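Local coordinates for prephenate dehydratase (Arthrobacter aurescens, PDB 3MWB), which probably catalyses the conversion of prephenate to phenylpyruvate, with loss of carbon dioxide and water, in phenylalanine biosynthesis, and binds L-phenylalanine, at residues H303-V306 / D307-L310; V289-P292 / H293-D296. All coordinates share one frame; numbering follows the deposited sequence.

Both contacts are local ones in the C-terminal tail that follows strand 275-281, the last strand of the four-stranded antiparallel sheet; the centres of contact 1 and contact 2 are about 20 Å apart. Contact 2 (289-296) is a surface turn whose closing residues lead into helix 296-311, and contact 1 (303-310) belongs to that helix near the chain's end. In contact 1 main-chain bonds repeat along the helix, and the buried Val306 and Ile309 meet a second subunit. Contact 2 instead relies on one threonine hydroxyl, one carbonyl and a water, and Thr294 is its buried residue. Each includes a CH-pi contact, on an indole in contact 1 and an imidazole in contact 2.

Contact 1 (H303-V306 / D307-L310); sequences HAWV and DSIL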
ATOM      1  N   HIS A 303     -12.279  -1.447  19.820  1.00 23.23           N
ATOM      2  CA  HIS A 303     -13.290  -2.514  19.915  1.00 25.94           C
ATOM      3  C   HIS A 303     -14.517  -2.028  20.669  1.00 25.54           C
ATOM      4  O   HIS A 303     -15.658  -2.325  20.277  1.00 26.06           O
ATOM      5  CB  HIS A 303     -12.727  -3.773  20.584  1.00 27.47           C
ATOM      6  CG  HIS A 303     -13.626  -4.975  20.508  1.00 34.64           C
ATOM      7  ND1 HIS A 303     -13.837  -5.683  19.340  1.00 38.73           N
ATOM      8  CD2 HIS A 303     -14.345  -5.616  21.467  1.00 38.79           C
ATOM      9  CE1 HIS A 303     -14.659  -6.691  19.577  1.00 42.49           C
ATOM     10  NE2 HIS A 303     -14.981  -6.676  20.860  1.00 43.96           N
ATOM     11  N   ALA A 304     -14.280  -1.291  21.759  1.00 25.13           N
ATOM     12  CA  ALA A 304     -15.372  -0.759  22.577  1.00 25.52           C
ATOM     13  C   ALA A 304     -16.175   0.287  21.797  1.00 24.36           C
ATOM     14  O   ALA A 304     -17.397   0.342  21.917  1.00 25.48           O
ATOM     15  CB  ALA A 304     -14.847  -0.178  23.865  1.00 26.91           C
ATOM     16  N   TRP A 305     -15.492   1.104  20.995  1.00 22.17           N
ATOM     17  CA  TRP A 305     -16.202   2.067  20.167  1.00 21.43           C
ATOM     18  C   TRP A 305     -17.102   1.342  19.166  1.00 21.13           C
ATOM     19  O   TRP A 305     -18.273   1.653  19.074  1.00 21.97           O
ATOM     20  CB  TRP A 305     -15.239   3.031  19.473  1.00 21.24           C
ATOM     21  CG  TRP A 305     -15.900   4.095  18.639  1.00 23.07           C
ATOM     22  CD1 TRP A 305     -16.673   5.139  19.089  1.00 26.14           C
ATOM     23  CD2 TRP A 305     -15.823   4.242  17.208  1.00 25.16           C
ATOM     24  NE1 TRP A 305     -17.076   5.916  18.026  1.00 26.19           N
ATOM     25  CE2 TRP A 305     -16.571   5.392  16.866  1.00 26.65           C
ATOM     26  CE3 TRP A 305     -15.194   3.513  16.187  1.00 23.17           C
ATOM     27  CZ2 TRP A 305     -16.708   5.834  15.538  1.00 27.68           C
ATOM     28  CZ3 TRP A 305     -15.329   3.951  14.872  1.00 26.72           C
ATOM     29  CH2 TRP A 305     -16.095   5.100  14.562  1.00 28.26           C
ATOM     30  N   VAL A 306     -16.572   0.358  18.442  1.00 19.83           N
ATOM     31  CA  VAL A 306     -17.399  -0.375  17.499  1.00 20.39           C
ATOM     32  C   VAL A 306     -18.545  -1.072  18.228  1.00 20.77           C
ATOM     33  O   VAL A 306     -19.687  -1.083  17.729  1.00 22.23           O
ATOM     34  CB  VAL A 306     -16.588  -1.347  16.622  1.00 21.55           C
ATOM     35  CG1 VAL A 306     -17.486  -2.036  15.627  1.00 23.63           C
ATOM     36  CG2 VAL A 306     -15.477  -0.567  15.874  1.00 20.42           C
ATOM     37  N   ASP A 307     -18.272  -1.609  19.406  1.00 46.94           N
ATOM     38  CA  ASP A 307     -19.338  -2.238  20.151  1.00 50.69           C
ATOM     39  C   ASP A 307     -20.501  -1.286  20.466  1.00 47.48           C
ATOM     40  O   ASP A 307     -21.669  -1.688  20.381  1.00 49.36           O
ATOM     41  CB  ASP A 307     -18.829  -2.896  21.423  1.00 60.18           C
ATOM     42  CG  ASP A 307     -19.780  -3.940  21.915  1.00 69.75           C
ATOM     43  OD1 ASP A 307     -20.393  -4.615  21.059  1.00 69.80           O
ATOM     44  OD2 ASP A 307     -19.951  -4.075  23.138  1.00 81.48           O
ATOM     45  N   SER A 308     -20.178  -0.033  20.804  1.00 44.20           N
ATOM     46  CA  SER A 308     -21.195   0.960  21.131  1.00 45.86           C
ATOM     47  C   SER A 308     -22.104   1.224  19.930  1.00 44.83           C
ATOM     48  O   SER A 308     -23.311   1.402  20.091  1.00 50.39           O
ATOM     49  CB  SER A 308     -20.572   2.256  21.653  1.00 46.69           C
ATOM     50  OG  SER A 308     -19.852   2.949  20.641  1.00 40.82           O
ATOM     51  N   ILE A 309     -21.519   1.222  18.734  1.00 41.13           N
ATOM     52  CA  ILE A 309     -22.279   1.383  17.490  1.00 44.16           C
ATOM     53  C   ILE A 309     -23.187   0.192  17.226  1.00 47.00           C
ATOM     54  O   ILE A 309     -24.391   0.351  16.935  1.00 52.76           O
ATOM     55  CB  ILE A 309     -21.331   1.560  16.297  1.00 42.85           C
ATOM     56  CG1 ILE A 309     -20.595   2.895  16.416  1.00 43.04           C
ATOM     57  CG2 ILE A 309     -22.097   1.439  14.988  1.00 50.78           C
ATOM     58  CD1 ILE A 309     -19.362   3.033  15.527  1.00 42.87           C
ATOM     59  N   LEU A 310     -22.620  -1.008  17.326  1.00 46.40           N
ATOM     60  CA  LEU A 310     -23.394  -2.221  17.062  1.00 52.18           C
ATOM     61  C   LEU A 310     -24.562  -2.335  18.011  1.00 55.93           C
ATOM     62  O   LEU A 310     -25.686  -2.620  17.591  1.00 60.97           O
ATOM     63  CB  LEU A 310     -22.525  -3.480  17.139  1.00 54.99           C
ATOM     64  CG  LEU A 310     -21.340  -3.587  16.170  1.00 56.10           C
ATOM     65  CD1 LEU A 310     -20.486  -4.800  16.510  1.00 63.10           C
ATOM     66  CD2 LEU A 310     -21.796  -3.626  14.709  1.00 61.68           C
TER
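The terminal methyl CD1 of Ile309 sits over one face of the Trp305 indole, one helical turn back. It lies 3.8 Å from the centroid of the six-membered ring and 9° off the ring normal, which makes this a CH-pi contact made through the face. The two side chains run at a slant to each other, and only the tip of the isoleucine does the touching. With CG anti to the backbone N (chi1 -178°), the indole is swung to the side of its own carbonyl carbon, and CG1 of Ile309 carries CD1 out over the ring.

Polar grip centres on the same tryptophan's carbonyl. Trp305 O receives the helical N-H of Ile309 at 3.3 Å from Ile309 N. It also accepts from Ser308 OG at 2.6 Å, and this hydroxyl lies in the carbonyl plane, on a lone pair. The serine hydroxyl reaches back because its chi1 of 68° sets OG between its own N and carbonyl carbon. Two donors thus share one oxygen, and the serine is turned onto the main chain.

The remaining i to i+4 bonds establish a regular helix: Asp307 N to His303 O, Ser308 N to Ala304 O, and Leu310 N to Val306 O, the last at 3.0 Å. Val306 and Leu310 point the same way, side by side, their CG1 and CD1 4.2 Å apart.

Helix 296-311 carries this face onto a second subunit: Trp305 meets the ring of its His268, the two planes inclined to each other, and packs on its Thr274, while Val306 lies on its Leu264, from helix 258-270, and Ile309 on its Phe276, from strand 275-281.

Contact 2 (V289-P292 / H293-D296); sequences VVAP and HTSD
Ala291 and Thr294 close a type II beta turn just ahead of helix 296-311. His293 has a positive phi of 76°, as position i+2 of such a turn requires. The compact part is at Ala291 O, which takes Thr294 OG1 at 2.9 Å and, weakly, Thr294 N at 3.3 Å. Chi1 of 72° turns OG1 back towards Ala291 O, which it meets from above the carbonyl plane, 42° out of it. CG1 of Val290 packs 3.5 Å from Thr294 OG1, and both side chains also touch Arg259 of helix 258-270.

Thr294 is buried, whereas at the looser outer corner Pro292 is exposed to solvent and His293 partly so. There a single carbon, Pro292 CB, lies over the centre of the His293 ring, 3.9 Å from its centroid, a CH-pi contact; His293 also packs on Arg269 of a second subunit. Replacing the imidazole of His293 by the methyl of an alanine is likely to uncover Pro292 CB and remove the imidazole's packing on that arginine.

Beyond the turn, Ser295 is the helix N-cap, its OG bonded to Ala298 N. A water joins the incoming chain to the threonine, accepting from Ala291 N at 2.8 Å and donating to Thr294 OG1 at 2.8 Å.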
ATOM      1  N   VAL A 289       9.307  -2.259  20.347  1.00 24.10           N
ATOM      2  CA  VAL A 289       8.840  -0.877  20.434  1.00 25.90           C
ATOM      3  C   VAL A 289       7.371  -0.829  19.975  1.00 25.56           C
ATOM      4  O   VAL A 289       7.065  -1.219  18.844  1.00 25.73           O
ATOM      5  CB  VAL A 289       9.718   0.068  19.582  1.00 28.29           C
ATOM      6  CG1 VAL A 289       9.043   1.435  19.436  1.00 30.88           C
ATOM      7  CG2 VAL A 289      11.111   0.190  20.196  1.00 29.81           C
ATOM      8  N   VAL A 290       6.459  -0.392  20.850  1.00 25.80           N
ATOM      9  CA  VAL A 290       5.037  -0.359  20.500  1.00 25.42           C
ATOM     10  C   VAL A 290       4.690   0.979  19.867  1.00 27.90           C
ATOM     11  O   VAL A 290       4.790   2.017  20.510  1.00 28.88           O
ATOM     12  CB  VAL A 290       4.139  -0.657  21.709  1.00 25.44           C
ATOM     13  CG1 VAL A 290       2.666  -0.705  21.306  1.00 24.57           C
ATOM     14  CG2 VAL A 290       4.544  -1.985  22.309  1.00 25.12           C
ATOM     15  N   ALA A 291       4.311   0.936  18.587  1.00 28.64           N
ATOM     16  CA  ALA A 291       4.098   2.145  17.815  1.00 31.76           C
ATOM     17  C   ALA A 291       2.847   2.841  18.350  1.00 32.15           C
ATOM     18  O   ALA A 291       2.040   2.208  19.085  1.00 30.39           O
ATOM     19  CB  ALA A 291       3.957   1.814  16.295  1.00 33.19           C
ATOM     20  N   PRO A 292       2.688   4.143  18.015  1.00 34.74           N
ATOM     21  CA  PRO A 292       1.443   4.844  18.335  1.00 35.29           C
ATOM     22  C   PRO A 292       0.248   4.097  17.768  1.00 33.99           C
ATOM     23  O   PRO A 292       0.340   3.503  16.669  1.00 33.71           O
ATOM     24  CB  PRO A 292       1.587   6.166  17.578  1.00 38.83           C
ATOM     25  CG  PRO A 292       3.056   6.407  17.568  1.00 40.89           C
ATOM     26  CD  PRO A 292       3.682   5.054  17.406  1.00 37.84           C
ATOM     27  N   HIS A 293      -0.858   4.128  18.505  1.00 32.70           N
ATOM     28  CA  HIS A 293      -2.128   3.620  17.987  1.00 32.92           C
ATOM     29  C   HIS A 293      -2.161   2.092  17.980  1.00 30.05           C
ATOM     30  O   HIS A 293      -3.131   1.517  17.510  1.00 30.50           O
ATOM     31  CB  HIS A 293      -2.391   4.077  16.529  1.00 35.44           C
ATOM     32  CG  HIS A 293      -2.098   5.517  16.242  1.00 40.79           C
ATOM     33  ND1 HIS A 293      -1.500   5.928  15.066  1.00 45.19           N
ATOM     34  CD2 HIS A 293      -2.378   6.651  16.932  1.00 43.24           C
ATOM     35  CE1 HIS A 293      -1.400   7.245  15.057  1.00 47.01           C
ATOM     36  NE2 HIS A 293      -1.924   7.709  16.178  1.00 47.57           N
ATOM     37  N   THR A 294      -1.106   1.418  18.445  1.00 20.44           N
ATOM     38  CA  THR A 294      -1.088  -0.061  18.296  1.00 20.73           C
ATOM     39  C   THR A 294      -1.000  -0.820  19.596  1.00 19.72           C
ATOM     40  O   THR A 294      -0.869  -2.072  19.584  1.00 21.23           O
ATOM     41  CB  THR A 294       0.041  -0.582  17.389  1.00 21.66           C
ATOM     42  OG1 THR A 294       1.296  -0.448  18.066  1.00 21.19           O
ATOM     43  CG2 THR A 294       0.075   0.166  16.042  1.00 23.91           C
ATOM     44  N   SER A 295      -1.070  -0.092  20.708  1.00 18.89           N
ATOM     45  CA  SER A 295      -1.025  -0.737  22.026  1.00 18.91           C
ATOM     46  C   SER A 295      -2.286  -1.554  22.282  1.00 19.10           C
ATOM     47  O   SER A 295      -3.326  -1.377  21.627  1.00 19.43           O
ATOM     48  CB  SER A 295      -0.822   0.291  23.151  1.00 19.43           C
ATOM     49  OG  SER A 295      -1.970   1.084  23.297  1.00 21.55           O
ATOM     50  N   ASP A 296      -2.188  -2.476  23.229  1.00 19.34           N
ATOM     51  CA  ASP A 296      -3.320  -3.277  23.595  1.00 20.08           C
ATOM     52  C   ASP A 296      -4.484  -2.348  23.961  1.00 19.66           C
ATOM     53  O   ASP A 296      -5.643  -2.634  23.636  1.00 20.12           O
ATOM     54  CB  ASP A 296      -2.937  -4.217  24.740  1.00 21.65           C
ATOM     55  CG  ASP A 296      -2.179  -5.464  24.263  1.00 24.50           C
ATOM     56  OD1 ASP A 296      -1.707  -5.536  23.090  1.00 22.72           O
ATOM     57  OD2 ASP A 296      -2.069  -6.402  25.080  1.00 27.24           O
TER
HETATM   58  O   HOH W   1       3.806  -1.673  17.670  1.00 32.21           O